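Local atomic coordinates of putative protein-disulfide isomerase (Pseudomonas syringae pv. tomato, PDB entry 3GN3), a protein that is of unconfirmed function but probably takes part in thiol-disulfide exchange, perhaps as a disulfide isomerase. Residues A117-E120 with R121-L125. Numbering follows the deposited sequence.
Sequences ARIE and RYSGL
Ser123 grips the carbonyl of Ile119 twice: its N donates to Ile119 O at 2.9 Å and its OG to the same oxygen at 2.8 Å, from the opposite face of the carbonyl plane. The second bond depends on chi1 of 74°, which sets OG between the serine's own N and C and turns it back along the helix. In the preceding rungs, Arg121 N bonds Ala117 O at 2.8 Å, nearly straight at 167°, and Tyr122 N bonds Arg118 O at 3.2 Å. On the packed side Ile119 is buried against helices 63-73 and 79-92, and the Arg118 and Tyr122 side chains run alongside each other, Arg118 CG lying 3.8 Å from Tyr122 CE2. Both reach Glu96, Arg118 NH2 at its backbone O and Tyr122 OH at its carboxylate, while the tyrosine ring stacks on His93. The looser side belongs to exposed Arg121, whose bent chain lays one guanidinium face over Ala117 O and the Arg118 backbone; NH1 comes to 3.6 Å from Ala117 CB. Beyond Ser123, Gly124 N bonds Arg121 O, and Gly124 N and Leu125 N bond Glu120 O weakly, at 2.7 Å and 3.3 Å. Glu120 OE1 leaves the turn, accepting from Leu127 N and Ala128 N. Gly124 (phi 59°) ends helix 112-123 in a Schellman motif, its 6→1 bond weak, within the helical region inserted into the thioredoxin fold, as in DsbA relatives.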
# COMPACT_ATOMS: atom_id res chain seq x y z
N ALA A 117 6.44 14.87 -31.59
CA ALA A 117 7.23 15.76 -32.46
C ALA A 117 7.94 16.86 -31.64
O ALA A 117 9.14 17.11 -31.83
CB ALA A 117 6.34 16.36 -33.54
N ARG A 118 7.19 17.47 -30.72
CA ARG A 118 7.66 18.50 -29.79
C ARG A 118 8.85 18.04 -28.92
O ARG A 118 9.86 18.74 -28.79
CB ARG A 118 6.50 18.94 -28.91
CG ARG A 118 6.74 20.22 -28.15
CD ARG A 118 5.86 21.31 -28.67
NE ARG A 118 4.72 21.58 -27.81
CZ ARG A 118 3.46 21.24 -28.06
NH1 ARG A 118 3.16 20.56 -29.15
NH2 ARG A 118 2.50 21.56 -27.22
N ILE A 119 8.73 16.85 -28.33
CA ILE A 119 9.83 16.27 -27.56
C ILE A 119 11.02 15.93 -28.46
O ILE A 119 12.18 16.09 -28.07
CB ILE A 119 9.36 15.01 -26.80
CG1 ILE A 119 8.27 15.39 -25.78
CG2 ILE A 119 10.55 14.28 -26.17
CD1 ILE A 119 7.69 14.20 -25.05
N GLU A 120 10.73 15.47 -29.68
CA GLU A 120 11.78 15.21 -30.66
C GLU A 120 12.58 16.46 -30.98
O GLU A 120 13.81 16.43 -30.91
CB GLU A 120 11.20 14.58 -31.92
CG GLU A 120 10.96 13.09 -31.77
CD GLU A 120 10.19 12.54 -32.94
OE1 GLU A 120 10.29 11.31 -33.18
OE2 GLU A 120 9.49 13.34 -33.60
N ARG A 121 11.88 17.55 -31.29
CA ARG A 121 12.50 18.86 -31.54
C ARG A 121 13.49 19.23 -30.44
O ARG A 121 14.70 19.40 -30.68
CB ARG A 121 11.43 19.95 -31.56
CG ARG A 121 11.45 20.81 -32.77
CD ARG A 121 10.31 20.40 -33.67
NE ARG A 121 9.04 20.82 -33.08
CZ ARG A 121 7.83 20.42 -33.48
NH1 ARG A 121 7.70 19.56 -34.49
NH2 ARG A 121 6.75 20.89 -32.86
N TYR A 122 12.94 19.32 -29.22
CA TYR A 122 13.61 19.84 -28.05
C TYR A 122 14.73 18.96 -27.54
O TYR A 122 15.71 19.46 -26.97
CB TYR A 122 12.58 20.01 -26.95
CG TYR A 122 11.66 21.19 -27.12
CD1 TYR A 122 12.05 22.32 -27.85
CD2 TYR A 122 10.41 21.20 -26.51
CE1 TYR A 122 11.23 23.41 -27.96
CE2 TYR A 122 9.57 22.28 -26.62
CZ TYR A 122 9.99 23.37 -27.35
OH TYR A 122 9.15 24.43 -27.47
N SER A 123 14.60 17.65 -27.70
CA SER A 123 15.65 16.74 -27.26
C SER A 123 16.62 16.41 -28.39
O SER A 123 17.69 15.86 -28.15
CB SER A 123 15.05 15.44 -26.68
OG SER A 123 14.54 14.60 -27.71
N GLY A 124 16.22 16.73 -29.63
CA GLY A 124 16.95 16.27 -30.82
C GLY A 124 17.07 14.76 -30.94
O GLY A 124 18.07 14.25 -31.46
N LEU A 125 16.06 14.03 -30.47
CA LEU A 125 16.05 12.56 -30.63
C LEU A 125 14.87 12.12 -31.49
O LEU A 125 13.83 12.78 -31.52
CB LEU A 125 15.98 11.86 -29.28
CG LEU A 125 17.19 11.80 -28.36
CD1 LEU A 125 16.76 11.32 -26.96
CD2 LEU A 125 18.27 10.90 -28.92